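Catalase (Exiguobacterium oxidotolerans, PDB 2J2M) catalyses the breakdown of hydrogen peroxide into water and molecular oxygen, using a haem group reached through a main channel. Local coordinates at residues M176-F181 with M437-N442; Q263-A268 with D287-Q292; A280-F285 with F421-E426. All blocks are in the same frame, centred on the assembly; numbering follows the deposited sequence.

Contact 1: residues M176-F181 with M437-N442; sequences MLMHIF and MALLNN
This is a buried interdomain contact in which the C-terminal end of helix 174-180 abuts a face of helix 433-447, a member of the C-terminal helical bundle. Its polar centre is the main-chain carbonyl of Phe181, the first residue to depart from helical geometry. Asn442 ND2 donates to Phe181 O over 2.7 Å with a nearly straight N-H...O angle of 164°. The acceptor lies in the plane of the Asn442 amide, whereas the donor stands above the carbonyl plane and so is not on a lone pair. A second ND2 bond, to Asp183 OD1, holds the same amide to the chain just beyond the helix. Leu439 adds a weaker CA-H...O contact, its CA lying 3.3 Å from Phe181 O.

Apolar contacts flank this carbonyl. With CG anti to the backbone N (chi1 172°), Leu439 reaches between two side chains with its two methyl groups: CD1 lies 3.6 Å from Phe181 CB, and CD2 lies 3.8 Å from Met178 SD. CD1 also rests on the helix end, 3.4 Å from Met178 O. The ring of Phe181 crosses Asn442 obliquely, passing its CB. Tyr428 and Phe463 extend the apolar layer around Met178. Such docking of a helix end against the C-terminal helical bundle is characteristic of the catalase fold.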
loop_
_atom_site.group_PDB
_atom_site.type_symbol
_atom_site.label_atom_id
_atom_site.label_comp_id
_atom_site.label_asym_id
_atom_site.label_seq_id
_atom_site.Cartn_x
_atom_site.Cartn_y
_atom_site.Cartn_z
ATOM N N MET A 176 2.071 9.010 36.818
ATOM C CA MET A 176 1.538 9.693 35.641
ATOM C C MET A 176 0.108 10.205 35.889
ATOM O O MET A 176 -0.256 11.364 35.561
ATOM C CB MET A 176 1.579 8.743 34.434
ATOM C CG MET A 176 1.192 9.367 33.071
ATOM S SD MET A 176 1.978 10.957 32.709
ATOM C CE MET A 176 1.825 10.877 30.911
ATOM N N LEU A 177 -0.702 9.349 36.501
ATOM C CA LEU A 177 -2.035 9.750 36.904
ATOM C C LEU A 177 -1.987 11.021 37.744
ATOM O O LEU A 177 -2.799 11.906 37.519
ATOM C CB LEU A 177 -2.744 8.597 37.615
ATOM C CG LEU A 177 -3.671 7.635 36.823
ATOM C CD1 LEU A 177 -3.479 7.571 35.299
ATOM C CD2 LEU A 177 -3.588 6.250 37.395
ATOM N N MET A 178 -1.027 11.130 38.679
ATOM C CA MET A 178 -0.854 12.349 39.490
ATOM C C MET A 178 -0.655 13.608 38.659
ATOM O O MET A 178 -1.117 14.670 39.060
ATOM C CB MET A 178 0.319 12.237 40.461
ATOM C CG MET A 178 0.128 11.261 41.584
ATOM S SD MET A 178 -1.073 11.756 42.855
ATOM C CE MET A 178 -0.763 10.372 43.956
ATOM N N HIS A 179 0.029 13.495 37.519
ATOM C CA HIS A 179 0.309 14.647 36.642
ATOM C C HIS A 179 -0.841 15.004 35.688
ATOM O O HIS A 179 -1.185 16.169 35.492
ATOM C CB HIS A 179 1.554 14.358 35.798
ATOM C CG HIS A 179 2.818 14.242 36.595
ATOM N ND1 HIS A 179 3.183 13.085 37.245
ATOM C CD2 HIS A 179 3.795 15.146 36.855
ATOM C CE1 HIS A 179 4.339 13.270 37.858
ATOM N NE2 HIS A 179 4.742 14.506 37.620
ATOM N N ILE A 180 -1.422 13.968 35.105
ATOM C CA ILE A 180 -2.350 14.079 34.005
ATOM C C ILE A 180 -3.700 14.613 34.492
ATOM O O ILE A 180 -4.423 15.301 33.754
ATOM C CB ILE A 180 -2.436 12.678 33.261
ATOM C CG1 ILE A 180 -2.245 12.829 31.749
ATOM C CG2 ILE A 180 -3.660 11.870 33.653
ATOM C CD1 ILE A 180 -3.497 12.939 30.954
ATOM N N PHE A 181 -4.036 14.304 35.748
ATOM C CA PHE A 181 -5.291 14.783 36.326
ATOM C C PHE A 181 -5.173 16.073 37.128
ATOM O O PHE A 181 -6.155 16.500 37.738
ATOM C CB PHE A 181 -5.997 13.677 37.109
ATOM C CG PHE A 181 -6.607 12.618 36.232
ATOM C CD1 PHE A 181 -5.978 11.387 36.073
ATOM C CD2 PHE A 181 -7.810 12.852 35.566
ATOM C CE1 PHE A 181 -6.531 10.404 35.268
ATOM C CE2 PHE A 181 -8.384 11.864 34.745
ATOM C CZ PHE A 181 -7.743 10.642 34.596
ATOM N N MET A 437 -6.199 20.412 44.849
ATOM C CA MET A 437 -7.653 20.496 44.766
ATOM C C MET A 437 -8.157 20.253 43.331
ATOM O O MET A 437 -9.170 19.575 43.140
ATOM C CB MET A 437 -8.174 21.819 45.356
ATOM C CG MET A 437 -9.714 21.911 45.485
ATOM S SD MET A 437 -10.527 20.477 46.294
ATOM C CE MET A 437 -10.770 21.105 47.971
ATOM N N ALA A 438 -7.437 20.782 42.339
ATOM C CA ALA A 438 -7.710 20.485 40.926
ATOM C C ALA A 438 -7.602 18.989 40.660
ATOM O O ALA A 438 -8.463 18.413 39.992
ATOM C CB ALA A 438 -6.764 21.260 39.997
ATOM N N LEU A 439 -6.549 18.368 41.196
ATOM C CA LEU A 439 -6.311 16.933 41.004
ATOM C C LEU A 439 -7.455 16.098 41.568
ATOM O O LEU A 439 -7.910 15.154 40.924
ATOM C CB LEU A 439 -4.981 16.505 41.619
ATOM C CG LEU A 439 -4.682 14.996 41.650
ATOM C CD1 LEU A 439 -4.345 14.465 40.254
ATOM C CD2 LEU A 439 -3.577 14.644 42.637
ATOM N N LEU A 440 -7.905 16.451 42.774
ATOM C CA LEU A 440 -9.010 15.751 43.430
ATOM C C LEU A 440 -10.303 15.882 42.629
ATOM O O LEU A 440 -10.963 14.890 42.372
ATOM C CB LEU A 440 -9.188 16.223 44.895
ATOM C CG LEU A 440 -10.296 15.595 45.765
ATOM C CD1 LEU A 440 -10.169 14.059 45.887
ATOM C CD2 LEU A 440 -10.349 16.256 47.157
ATOM N N ASN A 441 -10.647 17.088 42.197
ATOM C CA ASN A 441 -11.875 17.276 41.421
ATOM C C ASN A 441 -11.857 16.560 40.060
ATOM O O ASN A 441 -12.873 16.005 39.646
ATOM C CB ASN A 441 -12.286 18.770 41.335
ATOM C CG ASN A 441 -12.783 19.326 42.703
ATOM O OD1 ASN A 441 -13.999 19.420 42.950
ATOM N ND2 ASN A 441 -11.845 19.638 43.609
ATOM N N ASN A 442 -10.703 16.533 39.389
ATOM C CA ASN A 442 -10.572 15.818 38.106
ATOM C C ASN A 442 -10.626 14.287 38.248
ATOM O O ASN A 442 -11.306 13.612 37.483
ATOM C CB ASN A 442 -9.287 16.236 37.364
ATOM C CG ASN A 442 -9.256 17.715 37.015
ATOM O OD1 ASN A 442 -10.286 18.326 36.750
ATOM N ND2 ASN A 442 -8.056 18.296 37.011
#

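Contact 2: residues Q263-A268 with D287-Q292; sequences QVLDPA and DVIPFQ
The two segments face each other at the mouth of the long connection between the antiparallel strands 257-265 and 292-302 of the catalase beta-barrel. Main-chain pairing of the two strands begins at Gln292, which bonds Val262, while residues 287-291 fold back over the end of strand 257-265.

One direct hydrogen bond crosses the interface. Gln263 NE2 donates to Ile289 O over 2.6 Å with an N-H...O angle of 169°, in the carbonyl plane and on a lone pair; the acceptor lies close to the plane of the Gln263 amide. The same NE2 reaches Trp284 O and OE1 receives Arg216 NH1, so partners at both polar atoms fix the rotation of the amide. CG of Gln263 lies anti to the carbonyl carbon and the chain runs extended beyond it, which delivers the amide to the loop.

Apolar and aromatic packing surrounds this bond. Ile289 puts CG2 3.6 Å from Gln263 CB, while its other branch, ending in CD1, crosses Leu265 at about a right angle, 4.0 Å from CD1 of that residue. Phe291 runs alongside Gln263, pointing the same way, with CE1 3.4 Å from Gln263 CD and the ring and amide planes 66° apart.

At the partly exposed edge Gln292 crosses Val264 at about a right angle, its NE2 3.9 Å from Val264 CG2; the same NE2 bonds Tyr75 OH. Here a water completes the contact: it donates to Pro290 O over 2.6 Å, accepts from Gln292 NE2 at 2.9 Å, and accepts weakly from Val264 N at 3.3 Å.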
loop_
_atom_site.group_PDB
_atom_site.type_symbol
_atom_site.label_atom_id
_atom_site.label_comp_id
_atom_site.label_asym_id
_atom_site.label_seq_id
_atom_site.Cartn_x
_atom_site.Cartn_y
_atom_site.Cartn_z
ATOM N N GLN A 263 19.640 17.670 32.254
ATOM C CA GLN A 263 20.000 17.051 33.534
ATOM C C GLN A 263 20.974 15.901 33.309
ATOM O O GLN A 263 20.773 15.052 32.434
ATOM C CB GLN A 263 18.757 16.558 34.278
ATOM C CG GLN A 263 17.904 17.677 34.856
ATOM C CD GLN A 263 16.592 17.154 35.361
ATOM O OE1 GLN A 263 15.762 16.697 34.586
ATOM N NE2 GLN A 263 16.401 17.191 36.671
ATOM N N VAL A 264 22.026 15.896 34.125
ATOM C CA VAL A 264 23.147 14.977 33.984
ATOM C C VAL A 264 23.358 14.131 35.245
ATOM O O VAL A 264 23.508 14.636 36.361
ATOM C CB VAL A 264 24.446 15.734 33.620
ATOM C CG1 VAL A 264 25.594 14.761 33.426
ATOM C CG2 VAL A 264 24.241 16.571 32.350
ATOM N N LEU A 265 23.370 12.828 35.018
ATOM C CA LEU A 265 23.479 11.833 36.051
ATOM C C LEU A 265 24.567 10.859 35.649
ATOM O O LEU A 265 24.452 10.178 34.626
ATOM C CB LEU A 265 22.153 11.073 36.198
ATOM C CG LEU A 265 22.185 9.867 37.152
ATOM C CD1 LEU A 265 22.397 10.273 38.636
ATOM C CD2 LEU A 265 20.920 9.041 36.985
ATOM N N ASP A 266 25.618 10.794 36.460
ATOM C CA ASP A 266 26.748 9.933 36.165
ATOM C C ASP A 266 26.325 8.465 36.317
ATOM O O ASP A 266 25.629 8.102 37.281
ATOM C CB ASP A 266 27.903 10.275 37.070
ATOM C CG ASP A 266 29.131 9.517 36.730
ATOM O OD1 ASP A 266 30.041 10.102 36.088
ATOM O OD2 ASP A 266 29.191 8.311 37.071
ATOM N N PRO A 267 26.702 7.614 35.349
ATOM C CA PRO A 267 26.338 6.192 35.457
ATOM C C PRO A 267 26.721 5.510 36.786
ATOM O O PRO A 267 26.028 4.572 37.204
ATOM C CB PRO A 267 27.066 5.562 34.270
ATOM C CG PRO A 267 27.037 6.703 33.227
ATOM C CD PRO A 267 27.411 7.901 34.087
ATOM N N ALA A 268 27.759 6.011 37.461
ATOM C CA ALA A 268 28.215 5.393 38.716
ATOM C C ALA A 268 27.297 5.703 39.874
ATOM O O ALA A 268 27.453 5.114 40.931
ATOM C CB ALA A 268 29.624 5.783 39.048
ATOM N N ASP A 287 15.267 19.721 42.008
ATOM C CA ASP A 287 15.786 19.704 43.368
ATOM C C ASP A 287 16.930 18.722 43.547
ATOM O O ASP A 287 17.875 18.983 44.302
ATOM C CB ASP A 287 14.666 19.265 44.331
ATOM C CG ASP A 287 14.000 20.427 45.007
ATOM O OD1 ASP A 287 12.754 20.394 45.155
ATOM O OD2 ASP A 287 14.709 21.398 45.383
ATOM N N VAL A 288 16.813 17.562 42.917
ATOM C CA VAL A 288 17.818 16.542 43.134
ATOM C C VAL A 288 18.875 16.569 42.029
ATOM O O VAL A 288 20.045 16.308 42.305
ATOM C CB VAL A 288 17.220 15.120 43.437
ATOM C CG1 VAL A 288 15.835 15.227 44.120
ATOM C CG2 VAL A 288 17.171 14.233 42.203
ATOM N N ILE A 289 18.469 16.899 40.806
ATOM C CA ILE A 289 19.395 17.037 39.686
ATOM C C ILE A 289 19.149 18.341 38.888
ATOM O O ILE A 289 18.149 18.468 38.169
ATOM C CB ILE A 289 19.396 15.785 38.749
ATOM C CG1 ILE A 289 19.897 14.548 39.503
ATOM C CG2 ILE A 289 20.292 16.021 37.513
ATOM C CD1 ILE A 289 19.687 13.275 38.771
ATOM N N PRO A 290 20.102 19.294 38.979
ATOM C CA PRO A 290 19.917 20.642 38.420
ATOM C C PRO A 290 19.709 20.639 36.894
ATOM O O PRO A 290 20.212 19.747 36.193
ATOM C CB PRO A 290 21.232 21.365 38.773
ATOM C CG PRO A 290 21.896 20.520 39.829
ATOM C CD PRO A 290 21.435 19.108 39.592
ATOM N N PHE A 291 18.961 21.627 36.404
ATOM C CA PHE A 291 18.843 21.900 34.971
ATOM C C PHE A 291 20.078 22.717 34.560
ATOM O O PHE A 291 20.503 23.617 35.275
ATOM C CB PHE A 291 17.577 22.737 34.676
ATOM C CG PHE A 291 16.243 21.994 34.832
ATOM C CD1 PHE A 291 16.141 20.765 35.504
ATOM C CD2 PHE A 291 15.070 22.573 34.344
ATOM C CE1 PHE A 291 14.884 20.113 35.664
ATOM C CE2 PHE A 291 13.821 21.938 34.504
ATOM C CZ PHE A 291 13.730 20.699 35.166
ATOM N N GLN A 292 20.677 22.399 33.426
ATOM C CA GLN A 292 21.775 23.223 32.927
ATOM C C GLN A 292 21.381 23.721 31.551
ATOM O O GLN A 292 21.072 22.920 30.669
ATOM C CB GLN A 292 23.089 22.441 32.874
ATOM C CG GLN A 292 23.464 21.740 34.172
ATOM C CD GLN A 292 24.807 21.081 34.088
ATOM O OE1 GLN A 292 25.790 21.698 33.662
ATOM N NE2 GLN A 292 24.864 19.812 34.457
HETATM O O HOH W 1 22.587 18.660 35.857
#

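Contact 3: residues A280-F285 with F421-E426; sequences ATKDWF and FGQAGE
Lys282 NZ is the most heavily gripped polar atom here, with four partners: a salt bridge to Asp279 OD2, a hydrogen bond to Thr418 O, and weak bonds to Asn419 O and Thr281 OG1. Two of these are main-chain carbonyls just before helix 422-430, so the ammonium group ties the loop of residues 280-285 to the approach of that helix. The lysine chain is bent, and its CD passes 3.9 Å from Gln423 OE1.

Gln423 makes the direct link between the segments. Extended from the first turn of the helix, with CG anti to the backbone N (chi1 -171°), it presents its amide to both main-chain polar groups of Asp283. OE1 accepts from Asp283 N over a short 2.5 Å, on a lone pair and almost straight at 174°. The return bond, from Gln423 NE2 to Asp283 O, is longer at 3.2 Å and more bent at 142°, its donor above the carbonyl plane. One amide thus answers both the N-H and the C=O of Asp283, the OE1 bond being the better formed.

Phe285 meets Gln423 tip to tip, Phe285 CZ lying 3.7 Å from Gln423 CG, while the Glu426 carboxylate crosses obliquely near Phe285 CE1; Arg430 adds a cation-pi contact to the ring. This buried junction joins the barrel's long strand connection to the C-terminal helical domain, an interface typical of the catalase fold.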
loop_
_atom_site.group_PDB
_atom_site.type_symbol
_atom_site.label_atom_id
_atom_site.label_comp_id
_atom_site.label_asym_id
_atom_site.label_seq_id
_atom_site.Cartn_x
_atom_site.Cartn_y
_atom_site.Cartn_z
ATOM N N ALA A 280 10.842 4.896 33.304
ATOM C CA ALA A 280 10.081 6.009 32.702
ATOM C C ALA A 280 8.835 6.506 33.481
ATOM O O ALA A 280 8.200 7.532 33.114
ATOM C CB ALA A 280 9.712 5.675 31.275
ATOM N N THR A 281 8.476 5.776 34.534
ATOM C CA THR A 281 7.442 6.234 35.476
ATOM C C THR A 281 8.034 7.161 36.523
ATOM O O THR A 281 7.304 7.628 37.420
ATOM C CB THR A 281 6.720 5.067 36.197
ATOM O OG1 THR A 281 7.684 4.222 36.820
ATOM C CG2 THR A 281 5.873 4.218 35.223
ATOM N N LYS A 282 9.335 7.453 36.395
ATOM C CA LYS A 282 10.079 8.241 37.400
ATOM C C LYS A 282 10.596 9.574 36.871
ATOM O O LYS A 282 11.082 9.652 35.761
ATOM C CB LYS A 282 11.253 7.429 37.983
ATOM C CG LYS A 282 10.829 6.140 38.716
ATOM C CD LYS A 282 9.883 6.432 39.900
ATOM C CE LYS A 282 9.474 5.179 40.680
ATOM N NZ LYS A 282 8.706 4.173 39.868
ATOM N N ASP A 283 10.476 10.611 37.693
ATOM C CA ASP A 283 10.980 11.949 37.390
ATOM C C ASP A 283 12.317 12.199 38.099
ATOM O O ASP A 283 12.666 11.484 39.059
ATOM C CB ASP A 283 9.962 13.021 37.789
ATOM C CG ASP A 283 10.241 14.365 37.147
ATOM O OD1 ASP A 283 11.226 14.484 36.376
ATOM O OD2 ASP A 283 9.475 15.322 37.386
ATOM N N TRP A 284 13.071 13.175 37.576
ATOM C CA TRP A 284 14.318 13.638 38.181
ATOM C C TRP A 284 14.019 15.034 38.588
ATOM O O TRP A 284 14.039 15.942 37.747
ATOM C CB TRP A 284 15.476 13.712 37.190
ATOM C CG TRP A 284 15.993 12.438 36.662
ATOM C CD1 TRP A 284 15.480 11.181 36.849
ATOM C CD2 TRP A 284 17.124 12.291 35.811
ATOM N NE1 TRP A 284 16.238 10.252 36.158
ATOM C CE2 TRP A 284 17.258 10.908 35.522
ATOM C CE3 TRP A 284 18.070 13.187 35.287
ATOM C CZ2 TRP A 284 18.277 10.412 34.708
ATOM C CZ3 TRP A 284 19.080 12.691 34.474
ATOM C CH2 TRP A 284 19.170 11.317 34.191
ATOM N N PHE A 285 13.727 15.206 39.867
ATOM C CA PHE A 285 13.344 16.505 40.391
ATOM C C PHE A 285 14.493 17.488 40.216
ATOM O O PHE A 285 15.648 17.113 40.387
ATOM C CB PHE A 285 12.932 16.380 41.856
ATOM C CG PHE A 285 11.740 15.485 42.083
ATOM C CD1 PHE A 285 11.800 14.448 43.009
ATOM C CD2 PHE A 285 10.542 15.690 41.390
ATOM C CE1 PHE A 285 10.667 13.626 43.263
ATOM C CE2 PHE A 285 9.427 14.861 41.619
ATOM C CZ PHE A 285 9.493 13.830 42.562
ATOM N N PHE A 421 4.563 3.746 44.051
ATOM C CA PHE A 421 3.707 4.660 44.827
ATOM C C PHE A 421 4.487 5.767 45.547
ATOM O O PHE A 421 3.933 6.824 45.872
ATOM C CB PHE A 421 2.880 3.865 45.856
ATOM C CG PHE A 421 2.126 2.698 45.263
ATOM C CD1 PHE A 421 1.010 2.905 44.451
ATOM C CD2 PHE A 421 2.534 1.394 45.517
ATOM C CE1 PHE A 421 0.315 1.841 43.901
ATOM C CE2 PHE A 421 1.850 0.307 44.954
ATOM C CZ PHE A 421 0.738 0.528 44.151
ATOM N N GLY A 422 5.772 5.517 45.784
ATOM C CA GLY A 422 6.605 6.386 46.607
ATOM C C GLY A 422 6.826 7.716 45.935
ATOM O O GLY A 422 6.581 8.771 46.542
ATOM N N GLN A 423 7.282 7.694 44.682
ATOM C CA GLN A 423 7.544 8.960 44.000
ATOM C C GLN A 423 6.250 9.721 43.656
ATOM O O GLN A 423 6.195 10.964 43.761
ATOM C CB GLN A 423 8.453 8.803 42.781
ATOM C CG GLN A 423 8.843 10.193 42.284
ATOM C CD GLN A 423 9.821 10.199 41.146
ATOM O OE1 GLN A 423 9.422 10.314 39.985
ATOM N NE2 GLN A 423 11.106 10.101 41.462
ATOM N N ALA A 424 5.222 8.966 43.259
ATOM C CA ALA A 424 3.874 9.506 43.065
ATOM C C ALA A 424 3.414 10.307 44.286
ATOM O O ALA A 424 2.893 11.423 44.149
ATOM C CB ALA A 424 2.899 8.387 42.774
ATOM N N GLY A 425 3.629 9.742 45.477
ATOM C CA GLY A 425 3.339 10.453 46.730
ATOM C C GLY A 425 4.103 11.755 46.856
ATOM O O GLY A 425 3.510 12.792 47.131
ATOM N N GLU A 426 5.422 11.703 46.655
ATOM C CA GLU A 426 6.265 12.905 46.662
ATOM C C GLU A 426 5.760 13.949 45.677
ATOM O O GLU A 426 5.678 15.128 46.021
ATOM C CB GLU A 426 7.720 12.573 46.329
ATOM C CG GLU A 426 8.421 11.641 47.325
ATOM C CD GLU A 426 9.786 11.219 46.827
ATOM O OE1 GLU A 426 10.728 12.042 46.923
ATOM O OE2 GLU A 426 9.912 10.072 46.326
#

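Contacts 1 and 3 are buried and both join the barrel domain to the C-terminal helices, using the consecutive helices 433-447 and 422-430; they touch where Met178 CG meets Ala424 O. Contact 2 is only partly buried and remains within the barrel domain, with a water bridging its partly exposed edge. It shares with contact 3 the connection between strands 257-265 and 292-302; Trp284 of contact 3 packs on Leu265 and Ile289 of contact 2, and its O probably bonds Gln263 NE2. A side-chain amide grips main chain in all three: across the segments, one carbonyl in contacts 1 and 2, both polar groups of one residue in contact 3, where buried charge is added.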